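Local coordinates for putative ABC transporter, periplasmic binding protein, amino acid (Neisseria gonorrhoeae, PDB 2YLN), which binds L-cystine in the cleft between its two lobes and probably delivers it to an ABC transporter as its periplasmic receptor, at residues G62-Y67 against T103-M108; A121-L126 against V238-I243; A146-H151 against A204-N209. The protein carries 1 engineered substitution. All coordinates share one frame; numbering follows the deposited sequence. Where two conformers were deposited one is given.

The SG atoms of the two bound cysteines lie at disulfide distance, so the pair are the halves of one L-cystine. Interactions 1 and 2 lie in the lobe that holds both chain ends, with centres about 13 Å apart. Interaction 3 lies in the other lobe, with its centre about 20 Å from that of interaction 1 and about 21 Å from that of interaction 2. Interaction 1 touches both halves of the ligand, interaction 2 the chain B half and interaction 3 the chain C half. Interactions 1 and 2 meet directly where Glu-64 N lies 2.8 Å from Asn-122 OD1. Interactions 1 and 3 meet across the closed cleft, where Tyr-67 OH lies 2.7 Å from Asn-209 OD1.

Interaction 1: G62-Y67 against T103-M108; sequences GTEGTY and TQWDSM. With CYS (cysteine), chain C; CYS (cysteine), chain B.
The side chains of Glu-64 and Met-108 cross at about a right angle, with Glu-64 CG 3.9 Å from Met-108 CE. The methionine chain bends at chi2 (75°) and chi3 (72°). This lays SD and CE along the backbone of Gly-62 and Thr-63, with Met-108 CE 3.5 Å from Thr-63 C. The backbones join where Thr-103 N donates to Thr-63 O at 3.0 Å. Beyond CG the Glu-64 chain is extended and carries the carboxylate past Trp-105 into the pocket. There Glu-64 OE2 comes to 3.5 Å from Trp-105 CB. A water also bridges OE2 and Trp-105 N. The indole is flanked on both faces. CB of the chain B cysteine lies over one face. On that same side CB of the chain C cysteine comes obliquely to 3.5 Å from Trp-105 CG. Met-108 CB lies over the opposite face, 3.8 Å above the plane. Tyr-67 faces the ligand from another side: the amine N of the chain C cysteine sits 3.1 Å above the plane of its ring, over the centre. The same N donates to Glu-64 OE1 at 2.7 Å and more weakly to OE2. The amine thus meets a carboxylate and an aromatic face together. If it is protonated, as an amino acid amine normally is, this suits charge pairing with Glu-64 and a cation-pi contact with Tyr-67.

Interaction 2: A121-L126 against V238-I243; sequences ANQVGL and VGSGLI. With CYS (cysteine), chain B.
Val-124 and Ile-243 form the apolar centre of this contact, their side chains crossing at about a right angle with Val-124 CG1 3.6 Å from Ile-243 CG1. The fold is that of the type II periplasmic binding proteins. Here the loop after strand 119-120 runs beside strand 238-245, which pairs antiparallel with that strand. Close packing continues at Ser-240. Its OG is anti to its own carbonyl carbon (chi1 -67°) and presses on the backbone of Gln-123, with Ser-240 OG 3.1 Å from Gln-123 C. The side-chain amide of Gln-123 lies against Ser-240 OG, and its NE2 bonds to Ser-142. Gly-241 N donates to Val-124 O at 3.2 Å, the one direct backbone bond between the segments. Ala-121 CB meets Leu-242 CD2 at 3.7 Å. At the other end Val-238 CG1 packs closely on Gly-125 CA at 3.8 Å, where the glycine leaves it room. The contact is slacker at the partly exposed Leu-126, whose CD2 is 4.2 Å from Ile-243 CD1. Gln-123 has a left-handed backbone conformation (phi 55°, psi 45°). The loop bends there, and Gln-123 O accepts the amine N of the chain B cysteine at 2.8 Å. Behind this bend one ordered water adds to the direct bond. It accepts from Asn-122 N and Val-124 N and donates to Gly-241 O at 2.8 Å.

Interaction 3: A146-H151 against A204-N209; sequences AVLVAH and ADATLN. With CYS (cysteine), chain C.
Val-147 and Asn-209 pair through both of their backbone polar groups. Val-147 N donates to Asn-209 O at 2.9 Å, and Asn-209 N donates back to Val-147 O at 3.0 Å. Two residues on, Val-149 N gives Thr-207 O a nearly straight bond of 2.9 Å (174° at the hydrogen). Thr-207 N returns it to Val-149 O at 3.0 Å. Between these two hydrogen-bonded pairs lies the non-hydrogen-bonded pair Leu-148 and Leu-208. Its backbone groups look outward for partners: Leu-208 N is taken by the side-chain oxygen of Gln-169, while Leu-148 bonds to the backbone of strand 226-231. Past Ala-150 and Ala-206 direct bonding gives way to a water, which accepts from His-151 N at 2.9 Å and donates to Asp-205 O at 2.7 Å. Strands 142-151 and 206-210 are antiparallel neighbours in the sheet of the second lobe of this type II binding-protein fold. Helix 174-181 covers the face that carries Leu-208, and helix 192-200 covers the face that carries Thr-207, whose hydroxyl is satisfied by Ala-168 O. On the first of these faces Leu-208 CD2 packs 3.7 Å from Leu-148 CD1. On the second, Val-149 CB lies beside the methyl CG2 of Thr-207. Asn-209, on the same face as Thr-207, reaches the cleft. Its CG is roughly anti to the backbone N (chi1 -150°), which points the amide toward the ligand. That amide is held at both ends. OD1 bonds to the phenol of Tyr-67 in the opposite lobe. Asn-209 ND2 donates to the carboxylate O of the chain C cysteine at 2.8 Å, with 160° at the hydrogen.

Interaction 1: G62-Y67 against T103-M108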
loop_
_atom_site.group_PDB
_atom_site.type_symbol
_atom_site.label_atom_id
_atom_site.label_comp_id
_atom_site.label_asym_id
_atom_site.label_seq_id
_atom_site.Cartn_x
_atom_site.Cartn_y
_atom_site.Cartn_z
ATOM N N GLY A 62 10.657 0.685 -4.330
ATOM C CA GLY A 62 10.292 -0.437 -3.516
ATOM C C GLY A 62 8.787 -0.724 -3.587
ATOM O O GLY A 62 7.957 0.182 -3.531
ATOM N N THR A 63 8.482 -2.014 -3.733
ATOM C CA THR A 63 7.099 -2.482 -3.786
ATOM C C THR A 63 7.085 -3.946 -3.446
ATOM O O THR A 63 8.100 -4.626 -3.600
ATOM C CB THR A 63 6.508 -2.172 -5.214
ATOM O OG1 THR A 63 5.077 -2.221 -5.172
ATOM C CG2 THR A 63 6.976 -3.129 -6.254
ATOM N N GLU A 64 5.976 -4.473 -2.988
ATOM C CA GLU A 64 5.924 -5.881 -2.543
ATOM C C GLU A 64 5.894 -6.876 -3.650
ATOM O O GLU A 64 6.567 -7.904 -3.583
ATOM C CB GLU A 64 4.728 -6.141 -1.628
ATOM C CG GLU A 64 4.792 -5.490 -0.237
ATOM C CD GLU A 64 3.555 -5.787 0.552
ATOM O OE1 GLU A 64 2.567 -5.044 0.349
ATOM O OE2 GLU A 64 3.500 -6.801 1.263
ATOM N N GLY A 65 5.004 -6.683 -4.633
ATOM C CA GLY A 65 4.795 -7.679 -5.663
ATOM C C GLY A 65 3.941 -8.859 -5.223
ATOM O O GLY A 65 3.781 -9.786 -6.016
ATOM N N THR A 66 3.363 -8.804 -4.031
ATOM C CA THR A 66 2.617 -9.902 -3.416
ATOM C C THR A 66 1.320 -9.410 -2.792
ATOM O O THR A 66 0.786 -10.008 -1.837
ATOM C CB THR A 66 3.473 -10.591 -2.392
ATOM O OG1 THR A 66 3.841 -9.633 -1.396
ATOM C CG2 THR A 66 4.742 -11.202 -2.983
ATOM N N TYR A 67 0.737 -8.315 -3.323
ATOM C CA TYR A 67 -0.385 -7.609 -2.684
ATOM C C TYR A 67 -1.383 -7.161 -3.747
ATOM O O TYR A 67 -1.421 -5.962 -4.091
ATOM C CB TYR A 67 0.127 -6.489 -1.830
ATOM C CG TYR A 67 -0.861 -5.714 -1.011
ATOM C CD1 TYR A 67 -1.911 -6.308 -0.319
ATOM C CD2 TYR A 67 -0.693 -4.360 -0.860
ATOM C CE1 TYR A 67 -2.723 -5.606 0.504
ATOM C CE2 TYR A 67 -1.502 -3.613 0.008
ATOM C CZ TYR A 67 -2.501 -4.275 0.733
ATOM O OH TYR A 67 -3.248 -3.516 1.620
ATOM N N THR A 103 10.215 -6.255 -2.343
ATOM C CA THR A 103 10.656 -6.157 -0.941
ATOM C C THR A 103 9.574 -6.635 -0.005
ATOM O O THR A 103 8.412 -6.217 -0.160
ATOM C CB THR A 103 11.085 -4.738 -0.641
ATOM O OG1 THR A 103 12.132 -4.350 -1.547
ATOM C CG2 THR A 103 11.568 -4.544 0.779
ATOM N N GLN A 104 9.920 -7.430 1.016
ATOM C CA GLN A 104 8.997 -7.788 2.083
ATOM C C GLN A 104 8.476 -6.539 2.756
ATOM O O GLN A 104 9.244 -5.605 3.057
ATOM C CB GLN A 104 9.698 -8.661 3.126
ATOM C CG GLN A 104 10.140 -10.005 2.644
ATOM C CD GLN A 104 9.053 -10.881 2.059
ATOM O OE1 GLN A 104 9.080 -11.286 0.845
ATOM N NE2 GLN A 104 8.095 -11.180 2.838
ATOM N N TRP A 105 7.199 -6.539 3.126
ATOM C CA TRP A 105 6.628 -5.356 3.741
ATOM C C TRP A 105 7.413 -4.892 4.945
ATOM O O TRP A 105 7.708 -3.711 5.112
ATOM C CB TRP A 105 5.115 -5.504 4.119
ATOM C CG TRP A 105 4.759 -4.238 4.790
ATOM C CD1 TRP A 105 4.807 -3.967 6.134
ATOM C CD2 TRP A 105 4.725 -2.947 4.192
ATOM N NE1 TRP A 105 4.770 -2.639 6.388
ATOM C CE2 TRP A 105 4.777 -1.990 5.189
ATOM C CE3 TRP A 105 4.730 -2.500 2.848
ATOM C CZ2 TRP A 105 4.863 -0.662 4.939
ATOM C CZ3 TRP A 105 4.797 -1.161 2.604
ATOM C CH2 TRP A 105 4.904 -0.273 3.613
ATOM N N ASP A 106 7.780 -5.811 5.853
ATOM C CA ASP A 106 8.431 -5.398 7.068
ATOM C C ASP A 106 9.816 -4.910 6.898
ATOM O O ASP A 106 10.422 -4.389 7.853
ATOM C CB ASP A 106 8.275 -6.483 8.147
ATOM C CG ASP A 106 6.840 -6.569 8.739
ATOM O OD1 ASP A 106 6.174 -5.556 8.800
ATOM O OD2 ASP A 106 6.427 -7.616 9.126
ATOM N N SER A 107 10.358 -4.947 5.700
ATOM C CA SER A 107 11.627 -4.382 5.301
ATOM C C SER A 107 11.474 -3.068 4.504
ATOM O O SER A 107 12.474 -2.467 4.121
ATOM C CB SER A 107 12.466 -5.348 4.482
ATOM O OG SER A 107 12.789 -6.504 5.241
ATOM N N MET A 108 10.235 -2.694 4.170
ATOM C CA MET A 108 10.018 -1.654 3.162
ATOM C C MET A 108 10.476 -0.270 3.601
ATOM O O MET A 108 11.271 0.375 2.931
ATOM C CB MET A 108 8.559 -1.642 2.741
ATOM C CG MET A 108 8.307 -0.779 1.525
ATOM S SD MET A 108 8.870 -1.562 -0.037
ATOM C CE MET A 108 7.598 -2.847 -0.188
HETATM N N CYS C . 0.495 -5.929 1.914
HETATM C CA CYS C . 1.011 -5.927 3.305
HETATM C C CYS C . -0.119 -6.421 4.224
HETATM O O CYS C . -1.202 -6.763 3.681
HETATM C CB CYS C . 1.429 -4.537 3.702
HETATM S SG CYS C . -0.011 -3.382 3.731
HETATM O OXT CYS C . 0.148 -6.446 5.410
HETATM N N CYS B . -0.856 0.567 3.894
HETATM C CA CYS B . 0.342 -0.100 4.445
HETATM C C CYS B . 1.166 0.873 5.290
HETATM O O CYS B . 1.109 2.078 4.963
HETATM C CB CYS B . 1.229 -0.645 3.321
HETATM S SG CYS B . 0.436 -1.894 2.312
HETATM O OXT CYS B . 1.863 0.398 6.209
HETATM O O HOH W 1 5.349 -8.481 2.195
HETATM O O HOH W 2 8.180 -9.188 -1.732
HETATM O O HOH W 3 6.172 -9.955 0.012
#

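Interaction 2: A121-L126 against V238-I243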
loop_
_atom_site.group_PDB
_atom_site.type_symbol
_atom_site.label_atom_id
_atom_site.label_comp_id
_atom_site.label_asym_id
_atom_site.label_seq_id
_atom_site.Cartn_x
_atom_site.Cartn_y
_atom_site.Cartn_z
ATOM N N ALA A 121 6.283 2.722 -3.521
ATOM C CA ALA A 121 4.949 2.746 -4.136
ATOM C C ALA A 121 4.207 1.509 -3.643
ATOM O O ALA A 121 4.370 0.392 -4.206
ATOM C CB ALA A 121 5.011 2.771 -5.647
ATOM N N ASN A 122 3.452 1.638 -2.571
ATOM C CA ASN A 122 2.877 0.472 -1.931
ATOM C C ASN A 122 1.758 0.836 -0.955
ATOM O O ASN A 122 1.722 0.398 0.192
ATOM C CB ASN A 122 3.952 -0.313 -1.215
ATOM C CG ASN A 122 3.681 -1.804 -1.171
ATOM O OD1 ASN A 122 4.281 -2.545 -1.940
ATOM N ND2 ASN A 122 2.801 -2.273 -0.307
ATOM N N GLN A 123 0.799 1.674 -1.427
ATOM C CA GLN A 123 -0.350 2.034 -0.615
ATOM C C GLN A 123 0.074 2.621 0.747
ATOM O O GLN A 123 -0.550 2.337 1.775
ATOM C CB GLN A 123 -1.323 0.886 -0.451
ATOM C CG GLN A 123 -2.049 0.518 -1.747
ATOM C CD GLN A 123 -2.963 1.634 -2.184
ATOM O OE1 GLN A 123 -3.890 1.997 -1.447
ATOM N NE2 GLN A 123 -2.714 2.256 -3.326
ATOM N N VAL A 124 1.050 3.516 0.703
ATOM C CA VAL A 124 1.570 4.126 1.922
ATOM C C VAL A 124 1.115 5.582 2.063
ATOM O O VAL A 124 1.293 6.379 1.161
ATOM C CB VAL A 124 3.150 4.087 1.955
ATOM C CG1 VAL A 124 3.702 4.676 3.190
ATOM C CG2 VAL A 124 3.604 2.653 1.814
ATOM N N GLY A 125 0.615 5.886 3.245
ATOM C CA GLY A 125 0.471 7.253 3.730
ATOM C C GLY A 125 1.385 7.465 4.928
ATOM O O GLY A 125 1.971 6.547 5.505
ATOM N N LEU A 126 1.477 8.738 5.367
ATOM C CA LEU A 126 2.301 9.108 6.512
ATOM C C LEU A 126 1.471 9.004 7.748
ATOM O O LEU A 126 1.071 9.988 8.374
ATOM C CB LEU A 126 2.946 10.492 6.306
ATOM C CG LEU A 126 3.668 10.701 5.016
ATOM C CD1 LEU A 126 4.236 12.144 4.969
ATOM C CD2 LEU A 126 4.771 9.610 4.850
ATOM N N VAL A 238 -7.086 7.440 3.947
ATOM C CA VAL A 238 -5.690 7.731 3.778
ATOM C C VAL A 238 -5.360 7.959 2.325
ATOM O O VAL A 238 -5.806 7.181 1.511
ATOM C CB VAL A 238 -4.818 6.578 4.367
ATOM C CG1 VAL A 238 -3.318 6.739 4.038
ATOM C CG2 VAL A 238 -5.051 6.346 5.875
ATOM N N GLY A 239 -4.611 9.017 2.003
ATOM C CA GLY A 239 -4.136 9.211 0.649
ATOM C C GLY A 239 -2.777 8.589 0.494
ATOM O O GLY A 239 -1.813 9.020 1.130
ATOM N N SER A 240 -2.682 7.581 -0.362
ATOM C CA SER A 240 -1.373 6.965 -0.651
ATOM C C SER A 240 -0.656 7.691 -1.759
ATOM O O SER A 240 -1.293 8.089 -2.730
ATOM C CB SER A 240 -1.546 5.511 -1.088
ATOM O OG SER A 240 -2.034 4.691 -0.039
ATOM N N GLY A 241 0.641 7.873 -1.612
ATOM C CA GLY A 241 1.435 8.492 -2.618
ATOM C C GLY A 241 2.827 7.908 -2.668
ATOM O O GLY A 241 3.167 7.014 -1.913
ATOM N N LEU A 242 3.628 8.408 -3.612
ATOM C CA LEU A 242 5.015 7.987 -3.673
ATOM C C LEU A 242 5.751 8.546 -2.467
ATOM O O LEU A 242 5.618 9.747 -2.122
ATOM C CB LEU A 242 5.678 8.487 -4.951
ATOM C CG LEU A 242 5.083 7.861 -6.245
ATOM C CD1 LEU A 242 5.687 8.552 -7.457
ATOM C CD2 LEU A 242 5.269 6.373 -6.279
ATOM N N ILE A 243 6.505 7.713 -1.739
ATOM C CA ILE A 243 7.175 8.091 -0.508
ATOM C C ILE A 243 8.685 8.185 -0.761
ATOM O O ILE A 243 9.272 7.288 -1.350
ATOM C CB ILE A 243 6.928 7.072 0.619
ATOM C CG1 ILE A 243 5.456 6.642 0.731
ATOM C CG2 ILE A 243 7.457 7.604 1.930
ATOM C CD1 ILE A 243 4.509 7.785 1.069
HETATM N N CYS B . -0.856 0.567 3.894
HETATM C CA CYS B . 0.342 -0.100 4.445
HETATM C C CYS B . 1.166 0.873 5.290
HETATM O O CYS B . 1.109 2.078 4.963
HETATM C CB CYS B . 1.229 -0.645 3.321
HETATM S SG CYS B . 0.436 -1.894 2.312
HETATM O OXT CYS B . 1.863 0.398 6.209
HETATM O O HOH W 4 2.527 4.319 -1.773
#

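Interaction 3: A146-H151 against A204-N209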
loop_
_atom_site.group_PDB
_atom_site.type_symbol
_atom_site.label_atom_id
_atom_site.label_comp_id
_atom_site.label_asym_id
_atom_site.label_seq_id
_atom_site.Cartn_x
_atom_site.Cartn_y
_atom_site.Cartn_z
ATOM N N ALA A 146 -9.334 1.320 5.962
ATOM C CA ALA A 146 -9.248 0.016 6.548
ATOM C C ALA A 146 -10.623 -0.632 6.797
ATOM O O ALA A 146 -11.651 0.040 7.018
ATOM C CB ALA A 146 -8.497 0.073 7.870
ATOM N N VAL A 147 -10.559 -1.966 6.873
ATOM C CA VAL A 147 -11.631 -2.791 7.358
ATOM C C VAL A 147 -11.019 -3.848 8.270
ATOM O O VAL A 147 -9.806 -4.130 8.242
ATOM C CB VAL A 147 -12.385 -3.502 6.200
ATOM C CG1 VAL A 147 -13.074 -2.488 5.327
ATOM C CG2 VAL A 147 -11.450 -4.426 5.345
ATOM N N LEU A 148 -11.900 -4.421 9.096
ATOM C CA LEU A 148 -11.591 -5.590 9.939
ATOM C C LEU A 148 -12.292 -6.806 9.397
ATOM O O LEU A 148 -13.491 -6.749 9.118
ATOM C CB LEU A 148 -12.025 -5.338 11.381
ATOM C CG LEU A 148 -11.661 -6.338 12.436
ATOM C CD1 LEU A 148 -10.131 -6.369 12.669
ATOM C CD2 LEU A 148 -12.396 -6.016 13.735
ATOM N N VAL A 149 -11.559 -7.887 9.246
ATOM C CA VAL A 149 -12.025 -9.194 8.784
ATOM C C VAL A 149 -11.983 -10.195 9.942
ATOM O O VAL A 149 -11.025 -10.212 10.698
ATOM C CB VAL A 149 -11.185 -9.678 7.631
ATOM C CG1 VAL A 149 -11.606 -11.059 7.187
ATOM C CG2 VAL A 149 -11.279 -8.667 6.438
ATOM N N ALA A 150 -13.052 -10.975 10.038
ATOM C CA ALA A 150 -13.092 -12.070 11.020
ATOM C C ALA A 150 -13.724 -13.252 10.328
ATOM O O ALA A 150 -14.206 -13.197 9.208
ATOM C CB ALA A 150 -13.875 -11.663 12.292
ATOM N N HIS A 151 -13.727 -14.404 11.002
ATOM C CA HIS A 151 -14.372 -15.571 10.466
ATOM C C HIS A 151 -15.888 -15.376 10.452
ATOM O O HIS A 151 -16.425 -14.697 11.318
ATOM C CB HIS A 151 -14.011 -16.818 11.300
ATOM C CG HIS A 151 -14.251 -18.127 10.561
ATOM N ND1 HIS A 151 -15.508 -18.712 10.442
ATOM C CD2 HIS A 151 -13.395 -18.903 9.834
ATOM C CE1 HIS A 151 -15.394 -19.816 9.732
ATOM N NE2 HIS A 151 -14.149 -19.963 9.353
ATOM N N ALA A 204 -5.853 -17.756 13.494
ATOM C CA ALA A 204 -5.988 -16.411 14.016
ATOM C C ALA A 204 -7.434 -16.005 13.933
ATOM O O ALA A 204 -8.206 -16.684 13.214
ATOM C CB ALA A 204 -5.139 -15.444 13.230
ATOM N N ASP A 205 -7.867 -14.940 14.570
ATOM C CA ASP A 205 -9.312 -14.629 14.558
ATOM C C ASP A 205 -9.663 -13.363 13.785
ATOM O O ASP A 205 -10.826 -13.181 13.453
ATOM C CB ASP A 205 -9.826 -14.501 16.000
ATOM C CG ASP A 205 -9.800 -15.810 16.755
ATOM O OD1 ASP A 205 -9.954 -16.852 16.089
ATOM O OD2 ASP A 205 -9.721 -15.773 17.984
ATOM N N ALA A 206 -8.681 -12.486 13.529
ATOM C CA ALA A 206 -8.982 -11.213 12.903
ATOM C C ALA A 206 -7.801 -10.691 12.162
ATOM O O ALA A 206 -6.674 -11.053 12.412
ATOM C CB ALA A 206 -9.449 -10.193 13.932
ATOM N N THR A 207 -8.078 -9.722 11.275
ATOM C CA THR A 207 -7.053 -8.923 10.655
ATOM C C THR A 207 -7.631 -7.594 10.197
ATOM O O THR A 207 -8.750 -7.543 9.718
ATOM C CB THR A 207 -6.333 -9.636 9.493
ATOM O OG1 THR A 207 -5.157 -8.907 9.147
ATOM C CG2 THR A 207 -7.204 -9.766 8.245
ATOM N N LEU A 208 -6.815 -6.558 10.266
ATOM C CA LEU A 208 -7.082 -5.264 9.649
ATOM C C LEU A 208 -6.364 -5.181 8.332
ATOM O O LEU A 208 -5.184 -5.555 8.223
ATOM C CB LEU A 208 -6.558 -4.146 10.552
ATOM C CG LEU A 208 -7.325 -3.885 11.842
ATOM C CD1 LEU A 208 -6.454 -3.058 12.767
ATOM C CD2 LEU A 208 -8.643 -3.141 11.491
ATOM N N ASN A 209 -7.019 -4.698 7.265
ATOM C CA ASN A 209 -6.312 -4.425 6.042
ATOM C C ASN A 209 -7.159 -3.456 5.225
ATOM O O ASN A 209 -8.126 -2.885 5.703
ATOM C CB ASN A 209 -5.949 -5.707 5.316
ATOM C CG ASN A 209 -4.683 -5.595 4.499
ATOM O OD1 ASN A 209 -4.624 -4.911 3.454
ATOM N ND2 ASN A 209 -3.625 -6.261 4.967
HETATM N N CYS C . 0.495 -5.929 1.914
HETATM C CA CYS C . 1.011 -5.927 3.305
HETATM C C CYS C . -0.119 -6.421 4.224
HETATM O O CYS C . -1.202 -6.763 3.681
HETATM C CB CYS C . 1.429 -4.537 3.702
HETATM S SG CYS C . -0.011 -3.382 3.731
HETATM O OXT CYS C . 0.148 -6.446 5.410
HETATM O O HOH W 5 -12.985 -14.726 13.799
#